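Local atomic coordinates of hypothetical protein (PDB entry 2FZF), a protein that is of unknown function but belongs to the rubrerythrin family of the ferritin clan, whose members typically carry a di-iron site inside a four-helix bundle. Residues A[25-39]-A[59-73]. Residues are numbered along the deposited sequence; the frame is centred on the assembly and turned at random.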
loop_
_atom_site.group_PDB
_atom_site.type_symbol
_atom_site.label_atom_id
_atom_site.label_comp_id
_atom_site.label_asym_id
_atom_site.label_seq_id
_atom_site.Cartn_x
_atom_site.Cartn_y
_atom_site.Cartn_z
ATOM N N LEU A 25 0.006 4.577 23.577
ATOM C CA LEU A 25 0.622 3.337 23.132
ATOM C C LEU A 25 -0.278 2.147 23.458
ATOM O O LEU A 25 -0.353 1.203 22.677
ATOM C CB LEU A 25 2.000 3.140 23.760
ATOM C CG LEU A 25 3.115 4.030 23.201
ATOM C CD1 LEU A 25 4.325 3.850 24.061
ATOM C CD2 LEU A 25 3.431 3.691 21.769
ATOM N N GLY A 26 -0.971 2.186 24.592
ATOM C CA GLY A 26 -1.861 1.087 24.917
ATOM C C GLY A 26 -2.990 1.003 23.889
ATOM O O GLY A 26 -3.404 -0.079 23.471
ATOM N N MET A 27 -3.490 2.170 23.495
ATOM C CA MET A 27 -4.551 2.283 22.504
ATOM C C MET A 27 -4.082 1.665 21.199
ATOM O O MET A 27 -4.804 0.877 20.584
ATOM C CB MET A 27 -4.905 3.757 22.276
ATOM C CG MET A 27 -5.759 4.370 23.378
ATOM S SD MET A 27 -6.394 6.054 23.026
ATOM C CE MET A 27 -6.910 5.849 21.330
ATOM N N ALA A 28 -2.867 2.039 20.793
ATOM C CA ALA A 28 -2.239 1.542 19.562
ATOM C C ALA A 28 -2.211 0.022 19.554
ATOM O O ALA A 28 -2.682 -0.611 18.617
ATOM C CB ALA A 28 -0.831 2.081 19.449
ATOM N N ILE A 29 -1.655 -0.549 20.617
ATOM C CA ILE A 29 -1.583 -1.989 20.752
ATOM C C ILE A 29 -2.987 -2.575 20.612
ATOM O O ILE A 29 -3.204 -3.523 19.852
ATOM C CB ILE A 29 -1.027 -2.399 22.125
ATOM C CG1 ILE A 29 0.387 -1.830 22.316
ATOM C CG2 ILE A 29 -1.026 -3.908 22.246
ATOM C CD1 ILE A 29 0.997 -2.129 23.672
ATOM N N LYS A 30 -3.935 -1.996 21.341
ATOM C CA LYS A 30 -5.309 -2.458 21.324
ATOM C C LYS A 30 -5.863 -2.420 19.920
ATOM O O LYS A 30 -6.542 -3.347 19.484
ATOM C CB LYS A 30 -6.170 -1.583 22.245
ATOM C CG LYS A 30 -7.526 -2.165 22.628
ATOM C CD LYS A 30 -8.139 -1.412 23.820
ATOM C CE LYS A 30 -9.429 -2.099 24.350
ATOM N NZ LYS A 30 -9.919 -1.528 25.660
ATOM N N ALA A 31 -5.577 -1.342 19.199
ATOM C CA ALA A 31 -6.090 -1.200 17.832
ATOM C C ALA A 31 -5.512 -2.263 16.915
ATOM O O ALA A 31 -6.227 -2.869 16.112
ATOM C CB ALA A 31 -5.771 0.182 17.293
ATOM N N GLU A 32 -4.213 -2.484 17.044
ATOM C CA GLU A 32 -3.547 -3.460 16.221
ATOM C C GLU A 32 -4.004 -4.878 16.543
ATOM O O GLU A 32 -4.009 -5.756 15.685
ATOM C CB GLU A 32 -2.043 -3.339 16.401
ATOM C CG GLU A 32 -1.314 -3.163 15.082
ATOM C CD GLU A 32 -1.460 -1.773 14.483
ATOM O OE1 GLU A 32 -1.189 -1.628 13.264
ATOM O OE2 GLU A 32 -1.827 -0.831 15.219
ATOM N N ILE A 33 -4.398 -5.109 17.781
ATOM C CA ILE A 33 -4.834 -6.432 18.147
ATOM C C ILE A 33 -6.168 -6.750 17.496
ATOM O O ILE A 33 -6.352 -7.813 16.897
ATOM C CB ILE A 33 -4.929 -6.547 19.662
ATOM C CG1 ILE A 33 -3.522 -6.521 20.226
ATOM C CG2 ILE A 33 -5.672 -7.801 20.064
ATOM C CD1 ILE A 33 -3.443 -6.529 21.712
ATOM N N GLY A 34 -7.090 -5.805 17.604
ATOM C CA GLY A 34 -8.412 -5.987 17.042
ATOM C C GLY A 34 -8.410 -5.983 15.532
ATOM O O GLY A 34 -9.266 -6.607 14.903
ATOM N N ALA A 35 -7.449 -5.268 14.959
ATOM C CA ALA A 35 -7.300 -5.181 13.514
ATOM C C ALA A 35 -6.959 -6.562 12.977
ATOM O O ALA A 35 -7.682 -7.118 12.153
ATOM C CB ALA A 35 -6.204 -4.199 13.176
ATOM N N ARG A 36 -5.854 -7.109 13.468
ATOM C CA ARG A 36 -5.377 -8.419 13.067
ATOM C C ARG A 36 -6.479 -9.442 13.049
ATOM O O ARG A 36 -6.609 -10.213 12.103
ATOM C CB ARG A 36 -4.308 -8.918 14.031
ATOM C CG ARG A 36 -3.545 -10.115 13.503
ATOM C CD ARG A 36 -2.938 -10.963 14.615
ATOM N NE ARG A 36 -2.053 -12.014 14.091
ATOM C CZ ARG A 36 -2.397 -12.908 13.165
ATOM N NH1 ARG A 36 -1.521 -13.814 12.768
ATOM N NH2 ARG A 36 -3.611 -12.902 12.632
ATOM N N GLU A 37 -7.277 -9.460 14.103
ATOM C CA GLU A 37 -8.336 -10.445 14.183
ATOM C C GLU A 37 -9.525 -10.064 13.324
ATOM O O GLU A 37 -10.390 -10.896 13.033
ATOM C CB GLU A 37 -8.744 -10.657 15.642
ATOM C CG GLU A 37 -9.384 -9.470 16.296
ATOM C CD GLU A 37 -9.808 -9.753 17.732
ATOM O OE1 GLU A 37 -10.771 -9.091 18.198
ATOM O OE2 GLU A 37 -9.178 -10.618 18.394
ATOM N N PHE A 38 -9.547 -8.807 12.897
ATOM C CA PHE A 38 -10.613 -8.318 12.040
ATOM C C PHE A 38 -10.363 -8.814 10.625
ATOM O O PHE A 38 -11.267 -9.325 9.959
ATOM C CB PHE A 38 -10.667 -6.788 12.054
ATOM C CG PHE A 38 -11.447 -6.211 10.917
ATOM C CD1 PHE A 38 -10.795 -5.623 9.837
ATOM C CD2 PHE A 38 -12.818 -6.338 10.875
ATOM C CE1 PHE A 38 -11.505 -5.180 8.728
ATOM C CE2 PHE A 38 -13.532 -5.899 9.769
ATOM C CZ PHE A 38 -12.870 -5.319 8.694
ATOM N N TYR A 39 -9.132 -8.664 10.163
ATOM C CA TYR A 39 -8.792 -9.114 8.826
ATOM C C TYR A 39 -8.827 -10.634 8.739
ATOM O O TYR A 39 -9.250 -11.205 7.729
ATOM C CB TYR A 39 -7.418 -8.572 8.447
ATOM C CG TYR A 39 -7.419 -7.078 8.218
ATOM C CD1 TYR A 39 -6.485 -6.253 8.849
ATOM C CD2 TYR A 39 -8.313 -6.499 7.312
ATOM C CE1 TYR A 39 -6.433 -4.889 8.577
ATOM C CE2 TYR A 39 -8.275 -5.143 7.029
ATOM C CZ TYR A 39 -7.336 -4.344 7.655
ATOM O OH TYR A 39 -7.289 -3.009 7.328
ATOM N N ALA A 59 -3.277 -8.833 6.367
ATOM C CA ALA A 59 -3.383 -9.302 7.750
ATOM C C ALA A 59 -2.019 -9.712 8.308
ATOM O O ALA A 59 -1.703 -9.445 9.472
ATOM C CB ALA A 59 -4.346 -10.479 7.832
ATOM N N GLU A 60 -1.226 -10.368 7.462
ATOM C CA GLU A 60 0.106 -10.839 7.827
ATOM C C GLU A 60 1.024 -9.667 8.094
ATOM O O GLU A 60 1.702 -9.603 9.122
ATOM C CB GLU A 60 0.679 -11.713 6.707
ATOM C CG GLU A 60 -0.176 -12.939 6.413
ATOM C CD GLU A 60 0.490 -13.937 5.482
ATOM O OE1 GLU A 60 1.591 -14.431 5.824
ATOM O OE2 GLU A 60 -0.093 -14.235 4.411
ATOM N N GLU A 61 1.038 -8.738 7.147
ATOM C CA GLU A 61 1.852 -7.537 7.253
ATOM C C GLU A 61 1.670 -6.856 8.608
ATOM O O GLU A 61 2.647 -6.481 9.248
ATOM C CB GLU A 61 1.476 -6.568 6.134
ATOM C CG GLU A 61 2.268 -6.752 4.860
ATOM C CD GLU A 61 3.676 -6.213 4.994
ATOM O OE1 GLU A 61 4.385 -6.121 3.962
ATOM O OE2 GLU A 61 4.073 -5.878 6.138
ATOM N N GLU A 62 0.426 -6.705 9.047
ATOM C CA GLU A 62 0.156 -6.045 10.312
ATOM C C GLU A 62 0.262 -6.926 11.540
ATOM O O GLU A 62 -0.104 -6.493 12.633
ATOM C CB GLU A 62 -1.235 -5.387 10.285
ATOM C CG GLU A 62 -1.338 -4.192 9.324
ATOM C CD GLU A 62 -2.622 -3.390 9.483
ATOM O OE1 GLU A 62 -2.932 -2.949 10.620
ATOM O OE2 GLU A 62 -3.310 -3.195 8.456
ATOM N N LYS A 63 0.742 -8.156 11.381
ATOM C CA LYS A 63 0.867 -9.059 12.533
ATOM C C LYS A 63 2.025 -8.636 13.418
ATOM O O LYS A 63 1.959 -8.744 14.642
ATOM C CB LYS A 63 1.086 -10.508 12.077
ATOM C CG LYS A 63 -0.161 -11.194 11.542
ATOM C CD LYS A 63 0.168 -12.504 10.816
ATOM C CE LYS A 63 -1.063 -13.047 10.068
ATOM N NZ LYS A 63 -0.728 -14.039 9.005
ATOM N N LYS A 64 3.083 -8.145 12.785
ATOM C CA LYS A 64 4.263 -7.713 13.504
ATOM C C LYS A 64 4.101 -6.360 14.187
ATOM O O LYS A 64 4.951 -5.974 14.984
ATOM C CB LYS A 64 5.450 -7.654 12.548
ATOM C CG LYS A 64 5.304 -6.589 11.482
ATOM C CD LYS A 64 6.543 -6.470 10.622
ATOM C CE LYS A 64 6.608 -5.083 9.996
ATOM N NZ LYS A 64 5.352 -4.706 9.259
ATOM N N HIS A 65 3.026 -5.637 13.881
ATOM C CA HIS A 65 2.802 -4.318 14.479
ATOM C C HIS A 65 2.651 -4.387 16.000
ATOM O O HIS A 65 3.203 -3.567 16.735
ATOM C CB HIS A 65 1.545 -3.661 13.898
ATOM C CG HIS A 65 1.691 -3.177 12.486
ATOM N ND1 HIS A 65 2.842 -3.352 11.745
ATOM C CD2 HIS A 65 0.821 -2.526 11.677
ATOM C CE1 HIS A 65 2.671 -2.832 10.542
ATOM N NE2 HIS A 65 1.454 -2.325 10.476
ATOM N N GLU A 66 1.888 -5.365 16.469
ATOM C CA GLU A 66 1.653 -5.514 17.891
ATOM C C GLU A 66 2.942 -5.739 18.644
ATOM O O GLU A 66 3.279 -4.990 19.556
ATOM C CB GLU A 66 0.726 -6.685 18.153
ATOM C CG GLU A 66 0.175 -6.672 19.546
ATOM C CD GLU A 66 -0.586 -7.921 19.882
ATOM O OE1 GLU A 66 -1.182 -8.534 18.963
ATOM O OE2 GLU A 66 -0.602 -8.275 21.079
ATOM N N ALA A 67 3.662 -6.788 18.261
ATOM C CA ALA A 67 4.923 -7.114 18.909
ATOM C C ALA A 67 5.886 -5.931 18.829
ATOM O O ALA A 67 6.670 -5.716 19.749
ATOM C CB ALA A 67 5.539 -8.356 18.268
ATOM N N LEU A 68 5.828 -5.162 17.740
ATOM C CA LEU A 68 6.710 -4.006 17.593
ATOM C C LEU A 68 6.381 -2.918 18.608
ATOM O O LEU A 68 7.273 -2.297 19.191
ATOM C CB LEU A 68 6.620 -3.412 16.180
ATOM C CG LEU A 68 7.257 -4.199 15.018
ATOM C CD1 LEU A 68 7.378 -3.282 13.808
ATOM C CD2 LEU A 68 8.641 -4.720 15.410
ATOM N N LEU A 69 5.093 -2.687 18.819
ATOM C CA LEU A 69 4.654 -1.669 19.755
ATOM C C LEU A 69 4.933 -2.085 21.186
ATOM O O LEU A 69 5.342 -1.265 21.999
ATOM C CB LEU A 69 3.156 -1.412 19.591
ATOM C CG LEU A 69 2.656 -0.654 18.368
ATOM C CD1 LEU A 69 1.152 -0.701 18.321
ATOM C CD2 LEU A 69 3.144 0.767 18.431
ATOM N N ARG A 70 4.709 -3.365 21.483
ATOM C CA ARG A 70 4.906 -3.894 22.829
ATOM C C ARG A 70 6.369 -3.749 23.210
ATOM O O ARG A 70 6.710 -3.579 24.385
ATOM C CB ARG A 70 4.475 -5.372 22.907
ATOM C CG ARG A 70 3.124 -5.636 22.242
ATOM C CD ARG A 70 2.248 -6.696 22.902
ATOM N NE ARG A 70 1.764 -6.310 24.227
ATOM C CZ ARG A 70 0.562 -6.621 24.722
ATOM N NH1 ARG A 70 -0.306 -7.322 24.001
ATOM N NH2 ARG A 70 0.240 -6.257 25.960
ATOM N N LYS A 71 7.231 -3.807 22.203
ATOM C CA LYS A 71 8.650 -3.668 22.434
ATOM C C LYS A 71 8.960 -2.235 22.801
ATOM O O LYS A 71 9.697 -1.976 23.756
ATOM C CB LYS A 71 9.459 -4.059 21.197
ATOM C CG LYS A 71 10.956 -3.887 21.431
ATOM C CD LYS A 71 11.812 -4.481 20.337
ATOM C CE LYS A 71 13.275 -4.168 20.591
ATOM N NZ LYS A 71 14.194 -4.768 19.585
ATOM N N LEU A 72 8.400 -1.301 22.041
ATOM C CA LEU A 72 8.633 0.110 22.307
ATOM C C LEU A 72 8.115 0.436 23.712
ATOM O O LEU A 72 8.850 0.977 24.530
ATOM C CB LEU A 72 7.917 0.976 21.259
ATOM C CG LEU A 72 8.458 2.389 20.956
ATOM C CD1 LEU A 72 7.490 3.107 20.052
ATOM C CD2 LEU A 72 8.633 3.181 22.225
ATOM N N TYR A 73 6.863 0.087 23.993
ATOM C CA TYR A 73 6.281 0.362 25.295
ATOM C C TYR A 73 7.171 -0.173 26.410
ATOM O O TYR A 73 7.217 0.372 27.507
ATOM C CB TYR A 73 4.885 -0.255 25.387
ATOM C CG TYR A 73 4.095 0.158 26.617
ATOM C CD1 TYR A 73 4.498 -0.238 27.903
ATOM C CD2 TYR A 73 2.930 0.930 26.496
ATOM C CE1 TYR A 73 3.757 0.123 29.035
ATOM C CE2 TYR A 73 2.181 1.293 27.623
ATOM C CZ TYR A 73 2.601 0.885 28.885
ATOM O OH TYR A 73 1.866 1.215 29.992
#
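Leu-69 and Ile-29 run past each other in opposite senses, Leu-69 CB 3.9 Å from Ile-29 CG1, while Leu-69 CD1 lies 3.6 Å from Ala-28 CB; the small alanine lets this branch reach the backbone at Ile-29 N. Toward the start of 25-39, Tyr-73 presents its apolar ring edge to Leu-25 CB; at its other end Tyr-39 CB rests on Ala-59 CB, a methyl small enough for the backbones to come close. Toward the outer margin, Glu-66 runs extended, with CG anti to the backbone N (chi1 -165°), and carries its carboxylate across CG1 and CD1 of Ile-33. There Glu-66 OE2 takes a hydrogen bond of 3.1 Å from Arg-70 NH1 within the guanidinium plane, a salt bridge that helps to keep one guanidinium face over Ile-29 CG2. An alanine in place of Glu-66 would probably leave Arg-70 without its mate, free to swing off Ile-29, and strip cover from Ile-33. Inside, Glu-32 OE1 faces Glu-62 OE1 at 3.4 Å without bonding to it, while Glu-32 OE2 is hydrogen-bonded to Tyr-124. The Glu-62 carboxylate also lies close to those of Glu-117 and Glu-147, and His-150 touches its side chain. Helices 25-39 and 63-73, antiparallel at 162°, and this buried glutamate cluster are consistent with the di-iron four-helix bundle of rubrerythrins.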